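Local atomic coordinates of cytochrome P450 (Picrophilus torridus, PDB entry 2RFB), a protein that binds heme b and probably acts as a monooxygenase that inserts one oxygen atom from molecular oxygen into its substrates. Residues H23-P35 and L235-N247. Sequence-based numbering, arbitrary orientation.
With HEM (protoporphyrin IX containing Fe), chain G.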
ATOM      1  N   HIS A  23      12.976 -14.007   6.900  1.00 59.49           N
ATOM      2  CA  HIS A  23      12.857 -14.936   7.997  1.00 59.14           C
ATOM      3  C   HIS A  23      11.802 -14.381   8.973  1.00 59.89           C
ATOM      4  O   HIS A  23      10.838 -15.053   9.351  1.00 59.44           O
ATOM      5  CB  HIS A  23      14.196 -15.090   8.713  1.00 58.88           C
ATOM      6  CG  HIS A  23      14.114 -15.928   9.951  1.00 59.15           C
ATOM      7  ND1 HIS A  23      14.175 -15.391  11.224  1.00 59.37           N
ATOM      8  CD2 HIS A  23      13.923 -17.260  10.113  1.00 57.86           C
ATOM      9  CE1 HIS A  23      14.057 -16.366  12.114  1.00 59.41           C
ATOM     10  NE2 HIS A  23      13.907 -17.507  11.469  1.00 57.95           N
ATOM     11  N   VAL A  24      11.962 -13.124   9.355  1.00 60.13           N
ATOM     12  CA  VAL A  24      11.011 -12.548  10.301  1.00 60.27           C
ATOM     13  C   VAL A  24       9.587 -12.619   9.724  1.00 61.26           C
ATOM     14  O   VAL A  24       8.710 -13.198  10.334  1.00 63.68           O
ATOM     15  CB  VAL A  24      11.415 -11.076  10.714  1.00 59.70           C
ATOM     16  CG1 VAL A  24      10.218 -10.320  11.277  1.00 57.71           C
ATOM     17  CG2 VAL A  24      12.602 -11.111  11.671  1.00 52.75           C
ATOM     18  N   LEU A  25       9.346 -12.060   8.550  1.00 61.60           N
ATOM     19  CA  LEU A  25       7.961 -12.030   8.008  1.00 60.97           C
ATOM     20  C   LEU A  25       7.407 -13.426   7.736  1.00 61.05           C
ATOM     21  O   LEU A  25       6.230 -13.633   7.846  1.00 60.80           O
ATOM     22  CB  LEU A  25       7.860 -11.155   6.738  1.00 60.61           C
ATOM     23  CG  LEU A  25       8.251  -9.702   6.945  1.00 60.36           C
ATOM     24  CD1 LEU A  25       8.299  -8.931   5.642  1.00 60.11           C
ATOM     25  CD2 LEU A  25       7.182  -9.129   7.858  1.00 61.63           C
ATOM     26  N   MET A  26       8.235 -14.373   7.325  1.00 61.58           N
ATOM     27  CA  MET A  26       7.712 -15.730   7.042  1.00 61.95           C
ATOM     28  C   MET A  26       7.410 -16.506   8.337  1.00 61.90           C
ATOM     29  O   MET A  26       6.754 -17.558   8.309  1.00 61.02           O
ATOM     30  CB  MET A  26       8.725 -16.545   6.225  1.00 62.63           C
ATOM     31  CG  MET A  26       8.906 -16.125   4.766  1.00 63.78           C
ATOM     32  SD  MET A  26       7.454 -16.541   3.753  1.00 70.71           S
ATOM     33  CE  MET A  26       7.341 -18.292   3.793  1.00 64.49           C
ATOM     34  N   ASN A  27       7.914 -16.017   9.477  1.00 61.87           N
ATOM     35  CA  ASN A  27       7.700 -16.746  10.755  1.00 61.01           C
ATOM     36  C   ASN A  27       6.694 -15.956  11.645  1.00 61.02           C
ATOM     37  O   ASN A  27       7.013 -15.442  12.727  1.00 59.74           O
ATOM     38  CB  ASN A  27       9.034 -17.118  11.436  1.00 59.68           C
ATOM     39  CG  ASN A  27       9.801 -18.241  10.698  1.00 58.53           C
ATOM     40  OD1 ASN A  27       9.601 -19.432  10.944  1.00 60.59           O
ATOM     41  ND2 ASN A  27      10.713 -17.857   9.836  1.00 57.36           N
ATOM     42  N   ASP A  28       5.474 -15.870  11.120  1.00 61.80           N
ATOM     43  CA  ASP A  28       4.318 -15.265  11.786  1.00 64.19           C
ATOM     44  C   ASP A  28       4.021 -15.791  13.199  1.00 64.75           C
ATOM     45  O   ASP A  28       3.627 -15.004  14.036  1.00 66.12           O
ATOM     46  CB  ASP A  28       3.090 -15.412  10.891  1.00 64.04           C
ATOM     47  CG  ASP A  28       2.848 -16.839  10.512  1.00 68.76           C
ATOM     48  OD1 ASP A  28       3.492 -17.349   9.594  1.00 71.75           O
ATOM     49  OD2 ASP A  28       2.030 -17.506  11.177  1.00 79.69           O
ATOM     50  N   LYS A  29       4.187 -17.093  13.453  1.00 65.01           N
ATOM     51  CA  LYS A  29       4.074 -17.673  14.799  1.00 66.25           C
ATOM     52  C   LYS A  29       5.191 -17.340  15.786  1.00 65.96           C
ATOM     53  O   LYS A  29       4.997 -17.462  17.008  1.00 66.58           O
ATOM     54  CB  LYS A  29       3.970 -19.220  14.756  1.00 67.06           C
ATOM     55  CG  LYS A  29       2.735 -19.744  13.982  1.00 68.32           C
ATOM     56  CD  LYS A  29       2.732 -21.251  13.867  1.00 65.91           C
ATOM     57  CE  LYS A  29       1.458 -21.713  13.144  1.00 66.50           C
ATOM     58  NZ  LYS A  29       1.128 -23.158  13.414  1.00 68.72           N
ATOM     59  N   ILE A  30       6.365 -17.004  15.276  1.00 65.50           N
ATOM     60  CA  ILE A  30       7.449 -16.571  16.142  1.00 64.29           C
ATOM     61  C   ILE A  30       7.342 -15.048  16.311  1.00 64.89           C
ATOM     62  O   ILE A  30       7.447 -14.512  17.456  1.00 63.97           O
ATOM     63  CB  ILE A  30       8.849 -17.014  15.620  1.00 64.50           C
ATOM     64  CG1 ILE A  30       8.943 -18.548  15.555  1.00 63.72           C
ATOM     65  CG2 ILE A  30       9.955 -16.470  16.527  1.00 61.84           C
ATOM     66  CD1 ILE A  30      10.200 -19.110  14.888  1.00 62.71           C
ATOM     67  N   PHE A  31       7.101 -14.353  15.187  1.00 64.35           N
ATOM     68  CA  PHE A  31       6.979 -12.891  15.220  1.00 63.43           C
ATOM     69  C   PHE A  31       5.565 -12.495  14.927  1.00 64.55           C
ATOM     70  O   PHE A  31       5.105 -12.523  13.790  1.00 65.08           O
ATOM     71  CB  PHE A  31       7.989 -12.210  14.296  1.00 62.07           C
ATOM     72  CG  PHE A  31       9.397 -12.677  14.507  1.00 61.86           C
ATOM     73  CD1 PHE A  31       9.939 -13.687  13.715  1.00 60.46           C
ATOM     74  CD2 PHE A  31      10.187 -12.119  15.527  1.00 59.95           C
ATOM     75  CE1 PHE A  31      11.278 -14.158  13.962  1.00 59.53           C
ATOM     76  CE2 PHE A  31      11.472 -12.558  15.767  1.00 59.16           C
ATOM     77  CZ  PHE A  31      12.035 -13.587  14.964  1.00 59.15           C
ATOM     78  N   SER A  32       4.877 -12.101  15.988  1.00 65.82           N
ATOM     79  CA  SER A  32       3.462 -11.790  15.972  1.00 66.22           C
ATOM     80  C   SER A  32       3.192 -10.417  15.387  1.00 67.83           C
ATOM     81  O   SER A  32       4.083  -9.590  15.323  1.00 68.69           O
ATOM     82  CB  SER A  32       2.980 -11.812  17.412  1.00 65.88           C
ATOM     83  OG  SER A  32       1.705 -11.243  17.522  1.00 62.73           O
ATOM     84  N   SER A  33       1.945 -10.139  15.039  1.00 69.85           N
ATOM     85  CA  SER A  33       1.567  -8.821  14.521  1.00 71.73           C
ATOM     86  C   SER A  33       0.912  -7.822  15.494  1.00 74.28           C
ATOM     87  O   SER A  33       0.651  -6.668  15.096  1.00 74.18           O
ATOM     88  CB  SER A  33       0.744  -8.961  13.239  1.00 70.33           C
ATOM     89  OG  SER A  33       1.622  -9.277  12.188  1.00 69.56           O
ATOM     90  N   ASN A  34       0.669  -8.228  16.745  1.00 77.48           N
ATOM     91  CA  ASN A  34       0.204  -7.295  17.779  1.00 81.17           C
ATOM     92  C   ASN A  34       0.953  -7.485  19.066  1.00 84.23           C
ATOM     93  O   ASN A  34       1.337  -8.603  19.363  1.00 84.91           O
ATOM     94  CB  ASN A  34      -1.259  -7.521  18.070  1.00 81.71           C
ATOM     95  CG  ASN A  34      -1.575  -8.972  18.254  1.00 82.29           C
ATOM     96  OD1 ASN A  34      -1.178  -9.807  17.430  1.00 83.84           O
ATOM     97  ND2 ASN A  34      -2.293  -9.296  19.322  1.00 80.67           N
ATOM     98  N   PRO A  35       1.120  -6.409  19.867  1.00 87.42           N
ATOM     99  CA  PRO A  35       1.911  -6.368  21.148  1.00 89.90           C
ATOM    100  C   PRO A  35       1.573  -7.378  22.262  1.00 92.50           C
ATOM    101  O   PRO A  35       1.000  -8.443  22.015  1.00 93.11           O
ATOM    102  CB  PRO A  35       1.613  -4.957  21.689  1.00 90.10           C
ATOM    103  CG  PRO A  35       0.341  -4.521  20.934  1.00 88.95           C
ATOM    104  CD  PRO A  35       0.526  -5.093  19.565  1.00 87.17           C
ATOM    105  N   LEU A 235       8.380  -1.841   8.436  1.00 66.57           N
ATOM    106  CA  LEU A 235       7.181  -2.266   9.152  1.00 65.59           C
ATOM    107  C   LEU A 235       7.612  -2.315  10.605  1.00 65.92           C
ATOM    108  O   LEU A 235       8.411  -3.175  10.944  1.00 67.24           O
ATOM    109  CB  LEU A 235       6.804  -3.664   8.740  1.00 62.98           C
ATOM    110  CG  LEU A 235       6.494  -3.728   7.276  1.00 63.86           C
ATOM    111  CD1 LEU A 235       6.267  -5.196   6.896  1.00 58.27           C
ATOM    112  CD2 LEU A 235       5.224  -2.838   6.937  1.00 61.69           C
ATOM    113  N   PRO A 236       7.099  -1.415  11.450  1.00 66.05           N
ATOM    114  CA  PRO A 236       7.544  -1.395  12.859  1.00 66.79           C
ATOM    115  C   PRO A 236       6.884  -2.401  13.797  1.00 67.41           C
ATOM    116  O   PRO A 236       7.375  -2.610  14.918  1.00 67.16           O
ATOM    117  CB  PRO A 236       7.210   0.048  13.325  1.00 66.17           C
ATOM    118  CG  PRO A 236       6.065   0.502  12.459  1.00 65.43           C
ATOM    119  CD  PRO A 236       6.114  -0.348  11.157  1.00 66.64           C
ATOM    120  N   HIS A 237       5.785  -3.023  13.388  1.00 68.53           N
ATOM    121  CA  HIS A 237       5.012  -3.776  14.386  1.00 69.95           C
ATOM    122  C   HIS A 237       5.153  -5.287  14.254  1.00 68.91           C
ATOM    123  O   HIS A 237       4.332  -5.916  13.578  1.00 70.99           O
ATOM    124  CB  HIS A 237       3.538  -3.320  14.356  1.00 71.56           C
ATOM    125  CG  HIS A 237       3.352  -1.887  14.775  1.00 77.26           C
ATOM    126  ND1 HIS A 237       3.922  -1.364  15.926  1.00 79.93           N
ATOM    127  CD2 HIS A 237       2.707  -0.853  14.176  1.00 81.18           C
ATOM    128  CE1 HIS A 237       3.624  -0.080  16.024  1.00 79.70           C
ATOM    129  NE2 HIS A 237       2.876   0.253  14.985  1.00 82.67           N
ATOM    130  N   ARG A 238       6.235  -5.852  14.793  1.00 66.38           N
ATOM    131  CA  ARG A 238       6.351  -7.304  14.999  1.00 63.73           C
ATOM    132  C   ARG A 238       6.867  -7.463  16.391  1.00 62.39           C
ATOM    133  O   ARG A 238       7.640  -6.641  16.857  1.00 61.54           O
ATOM    134  CB  ARG A 238       7.322  -8.010  14.055  1.00 62.63           C
ATOM    135  CG  ARG A 238       6.922  -8.084  12.548  1.00 63.96           C
ATOM    136  CD  ARG A 238       5.547  -8.604  12.370  1.00 60.14           C
ATOM    137  NE  ARG A 238       5.244  -9.222  11.086  1.00 60.83           N
ATOM    138  CZ  ARG A 238       4.694  -8.605  10.035  1.00 60.51           C
ATOM    139  NH1 ARG A 238       4.477  -7.271  10.012  1.00 60.77           N
ATOM    140  NH2 ARG A 238       4.400  -9.312   8.967  1.00 56.26           N
ATOM    141  N   PHE A 239       6.440  -8.520  17.060  1.00 60.91           N
ATOM    142  CA  PHE A 239       6.872  -8.739  18.393  1.00 60.75           C
ATOM    143  C   PHE A 239       7.132 -10.211  18.502  1.00 61.41           C
ATOM    144  O   PHE A 239       6.381 -11.051  17.979  1.00 62.62           O
ATOM    145  CB  PHE A 239       5.782  -8.253  19.387  1.00 61.30           C
ATOM    146  CG  PHE A 239       5.389  -6.813  19.162  1.00 60.91           C
ATOM    147  CD1 PHE A 239       4.501  -6.478  18.168  1.00 60.89           C
ATOM    148  CD2 PHE A 239       5.983  -5.793  19.887  1.00 62.17           C
ATOM    149  CE1 PHE A 239       4.194  -5.147  17.907  1.00 63.33           C
ATOM    150  CE2 PHE A 239       5.680  -4.460  19.616  1.00 62.76           C
ATOM    151  CZ  PHE A 239       4.784  -4.140  18.646  1.00 59.88           C
ATOM    152  N   ALA A 240       8.209 -10.530  19.182  1.00 60.52           N
ATOM    153  CA  ALA A 240       8.572 -11.883  19.380  1.00 60.45           C
ATOM    154  C   ALA A 240       7.559 -12.534  20.345  1.00 60.98           C
ATOM    155  O   ALA A 240       7.414 -12.102  21.499  1.00 60.81           O
ATOM    156  CB  ALA A 240       9.983 -11.938  19.938  1.00 59.73           C
ATOM    157  N   ALA A 241       6.882 -13.583  19.861  1.00 60.87           N
ATOM    158  CA  ALA A 241       5.963 -14.385  20.674  1.00 60.46           C
ATOM    159  C   ALA A 241       6.732 -15.374  21.520  1.00 60.81           C
ATOM    160  O   ALA A 241       6.218 -15.852  22.523  1.00 60.75           O
ATOM    161  CB  ALA A 241       4.931 -15.122  19.784  1.00 60.10           C
ATOM    162  N   GLU A 242       7.960 -15.691  21.112  1.00 61.35           N
ATOM    163  CA  GLU A 242       8.838 -16.573  21.905  1.00 62.52           C
ATOM    164  C   GLU A 242      10.277 -16.250  21.565  1.00 62.27           C
ATOM    165  O   GLU A 242      10.550 -15.716  20.504  1.00 63.71           O
ATOM    166  CB  GLU A 242       8.573 -18.052  21.598  1.00 61.74           C
ATOM    167  CG  GLU A 242       8.919 -18.473  20.162  1.00 62.62           C
ATOM    168  CD  GLU A 242       8.747 -19.972  19.957  1.00 64.87           C
ATOM    169  OE1 GLU A 242       9.410 -20.772  20.689  1.00 70.57           O
ATOM    170  OE2 GLU A 242       7.940 -20.361  19.079  1.00 66.61           O
ATOM    171  N   ASP A 243      11.187 -16.588  22.459  1.00 62.31           N
ATOM    172  CA  ASP A 243      12.622 -16.471  22.245  1.00 62.41           C
ATOM    173  C   ASP A 243      13.063 -17.159  20.973  1.00 62.51           C
ATOM    174  O   ASP A 243      12.560 -18.223  20.642  1.00 63.05           O
ATOM    175  CB  ASP A 243      13.344 -17.135  23.412  1.00 62.10           C
ATOM    176  CG  ASP A 243      13.018 -16.479  24.729  1.00 63.72           C
ATOM    177  OD1 ASP A 243      13.173 -17.127  25.783  1.00 66.29           O
ATOM    178  OD2 ASP A 243      12.609 -15.302  24.710  1.00 65.99           O
ATOM    179  N   SER A 244      14.016 -16.554  20.264  1.00 62.99           N
ATOM    180  CA  SER A 244      14.625 -17.163  19.080  1.00 63.35           C
ATOM    181  C   SER A 244      15.824 -16.357  18.635  1.00 64.48           C
ATOM    182  O   SER A 244      16.040 -15.225  19.082  1.00 65.51           O
ATOM    183  CB  SER A 244      13.640 -17.291  17.942  1.00 62.12           C
ATOM    184  OG  SER A 244      13.258 -15.997  17.549  1.00 64.60           O
ATOM    185  N   TYR A 245      16.592 -16.950  17.735  1.00 65.34           N
ATOM    186  CA  TYR A 245      17.899 -16.466  17.393  1.00 65.81           C
ATOM    187  C   TYR A 245      17.956 -16.007  15.963  1.00 66.73           C
ATOM    188  O   TYR A 245      17.430 -16.643  15.065  1.00 67.77           O
ATOM    189  CB  TYR A 245      18.924 -17.565  17.620  1.00 65.17           C
ATOM    190  CG  TYR A 245      19.194 -17.910  19.072  1.00 64.44           C
ATOM    191  CD1 TYR A 245      18.408 -18.853  19.756  1.00 62.56           C
ATOM    192  CD2 TYR A 245      20.268 -17.326  19.759  1.00 63.56           C
ATOM    193  CE1 TYR A 245      18.662 -19.163  21.082  1.00 60.32           C
ATOM    194  CE2 TYR A 245      20.536 -17.642  21.092  1.00 59.98           C
ATOM    195  CZ  TYR A 245      19.739 -18.560  21.747  1.00 62.79           C
ATOM    196  OH  TYR A 245      20.046 -18.902  23.083  1.00 64.68           O
ATOM    197  N   ILE A 246      18.569 -14.861  15.750  1.00 67.52           N
ATOM    198  CA  ILE A 246      18.903 -14.431  14.408  1.00 67.37           C
ATOM    199  C   ILE A 246      20.381 -14.098  14.454  1.00 68.61           C
ATOM    200  O   ILE A 246      20.863 -13.584  15.476  1.00 69.10           O
ATOM    201  CB  ILE A 246      18.130 -13.242  14.061  1.00 66.94           C
ATOM    202  CG1 ILE A 246      16.656 -13.559  14.309  1.00 65.56           C
ATOM    203  CG2 ILE A 246      18.453 -12.774  12.592  1.00 67.72           C
ATOM    204  CD1 ILE A 246      15.695 -12.828  13.407  1.00 65.12           C
ATOM    205  N   ASN A 247      21.125 -14.452  13.404  1.00 69.26           N
ATOM    206  CA  ASN A 247      22.556 -14.182  13.395  1.00 69.90           C
ATOM    207  C   ASN A 247      23.128 -14.332  14.792  1.00 69.60           C
ATOM    208  O   ASN A 247      23.809 -13.447  15.291  1.00 69.56           O
ATOM    209  CB  ASN A 247      22.844 -12.780  12.823  1.00 70.29           C
ATOM    210  CG  ASN A 247      24.321 -12.501  12.719  1.00 72.45           C
ATOM    211  OD1 ASN A 247      24.829 -11.548  13.317  1.00 75.47           O
ATOM    212  ND2 ASN A 247      25.040 -13.373  12.016  1.00 73.37           N
TER
HETATM  213  CHA HEM G 410      -0.588  -5.361   3.661  1.00 67.06           C
HETATM  214  CHB HEM G 410       2.696  -2.715   1.111  1.00 69.42           C
HETATM  215  CHC HEM G 410      -1.033  -1.305  -1.830  1.00 68.33           C
HETATM  216  CHD HEM G 410      -4.382  -3.329   1.088  1.00 66.96           C
HETATM  217  C1A HEM G 410       0.609  -4.794   3.191  1.00 67.66           C
HETATM  218  C2A HEM G 410       1.927  -5.071   3.712  1.00 69.28           C
HETATM  219  C3A HEM G 410       2.815  -4.322   2.982  1.00 68.04           C
HETATM  220  C4A HEM G 410       2.060  -3.616   2.012  1.00 66.90           C
HETATM  221  CMA HEM G 410       4.417  -4.151   3.046  1.00 60.80           C
HETATM  222  CAA HEM G 410       2.226  -6.057   4.894  1.00 66.63           C
HETATM  223  CBA HEM G 410       2.211  -5.351   6.274  1.00 65.95           C
HETATM  224  CGA HEM G 410       2.637  -6.414   7.248  1.00 68.71           C
HETATM  225  O1A HEM G 410       3.156  -7.513   6.830  1.00 68.48           O
HETATM  226  O2A HEM G 410       2.460  -6.159   8.456  1.00 68.71           O
HETATM  227  C1B HEM G 410       1.971  -2.116   0.062  1.00 69.69           C
HETATM  228  C2B HEM G 410       2.506  -1.411  -1.079  1.00 70.27           C
HETATM  229  C3B HEM G 410       1.407  -1.056  -1.824  1.00 71.29           C
HETATM  230  C4B HEM G 410       0.234  -1.523  -1.190  1.00 69.01           C
HETATM  231  CMB HEM G 410       4.069  -1.179  -1.281  1.00 66.08           C
HETATM  232  CAB HEM G 410       1.088  -0.253  -3.180  1.00 71.76           C
HETATM  233  CBB HEM G 410       2.037  -0.040  -4.223  1.00 75.81           C
HETATM  234  C1C HEM G 410      -2.334  -1.767  -1.421  1.00 68.52           C
HETATM  235  C2C HEM G 410      -3.688  -1.659  -2.013  1.00 69.16           C
HETATM  236  C3C HEM G 410      -4.559  -2.229  -1.143  1.00 67.58           C
HETATM  237  C4C HEM G 410      -3.838  -2.668  -0.015  1.00 64.98           C
HETATM  238  CMC HEM G 410      -4.202  -1.025  -3.384  1.00 64.27           C
HETATM  239  CAC HEM G 410      -6.118  -2.418  -1.322  1.00 68.13           C
HETATM  240  CBC HEM G 410      -7.004  -1.997  -0.402  1.00 71.68           C
HETATM  241  C1D HEM G 410      -3.637  -4.079   2.057  1.00 65.90           C
HETATM  242  C2D HEM G 410      -4.200  -4.874   3.124  1.00 66.09           C
HETATM  243  C3D HEM G 410      -2.995  -5.449   3.891  1.00 67.48           C
HETATM  244  C4D HEM G 410      -1.858  -4.983   3.204  1.00 68.18           C
HETATM  245  CMD HEM G 410      -5.701  -5.088   3.498  1.00 64.98           C
HETATM  246  CAD HEM G 410      -2.883  -6.376   5.148  1.00 66.98           C
HETATM  247  CBD HEM G 410      -3.017  -7.836   4.662  1.00 65.85           C
HETATM  248  CGD HEM G 410      -2.939  -8.779   5.820  1.00 66.13           C
HETATM  249  O1D HEM G 410      -2.498  -8.329   6.926  1.00 69.00           O
HETATM  250  O2D HEM G 410      -3.321  -9.976   5.651  1.00 64.53           O
HETATM  251  NA  HEM G 410       0.720  -3.899   2.122  1.00 66.60           N
HETATM  252  NB  HEM G 410       0.550  -2.193  -0.050  1.00 68.85           N
HETATM  253  NC  HEM G 410      -2.506  -2.413  -0.197  1.00 68.05           N
HETATM  254  ND  HEM G 410      -2.226  -4.165   2.137  1.00 67.06           N
HETATM  255 FE   HEM G 410      -0.921  -3.352   0.903  1.00 66.12          FE
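His-23 meets Ile-246 through its imidazole edge, where His-23 ND1 lies 3.7 Å from Ile-246 CD1. His-23 and Val-24, near the end of helix 18-26, pack on Ile-246 of strand 244-246. Val-24 divides its two methyls. CG2 packs on the same Ile-246 CD1, and CG1 lies near Arg-238 CG. Leu-25 sets CD2 over one face of the Arg-238 guanidinium, offset to its rim. The chain then leaves the helix and turns. Ile-30 CG2 touches Ser-244 OG at 3.5 Å, and Ile-30 O accepts a nearly straight hydrogen bond (167°) from Ala-241 N. Phe-31 has CG anti to its carbonyl carbon (chi1 -51°), which sets the ring beside Ala-240, Ser-244 and Ile-246. Phe-31 CZ comes to 4.0 Å from Ile-246 CD1. Phe-31 and Ala-240 form a non-hydrogen-bonded antiparallel pair. Ser-32 and Phe-239 form the next pair, which is hydrogen-bonded: Ser-32 N gives to Phe-239 O at 2.7 Å, and Phe-239 N gives to Ser-32 O at 3.1 Å. Ser-32 OG accepts from Asn-34 N in an ST turn and is also hydrogen-bonded to Asp-51. Ser-33 places OG over the centre of the other guanidinium face, opposite Leu-25. Pro-35 lies over the Phe-239 ring in a CH-pi contact, with Pro-35 CA 4.0 Å from the ring centroid. Arg-238 bends at chi2 (-51°), and its guanidinium reaches a heme propionate. Arg-238 NH1 hydrogen-bonds HEM O2A at 2.8 Å, and Arg-238 NH2 hydrogen-bonds HEM O1A at 3.1 Å. The two bonds fix the rotation of the group, whose charge probably offsets that of the propionate. His-293 and Arg-59 are also hydrogen-bonded to the heme. The short antiparallel pairing of 31-32 with 239-240 thus holds the N-terminal part of the chain next to Arg-238, which grips the propionate in the heme site of this cytochrome P450.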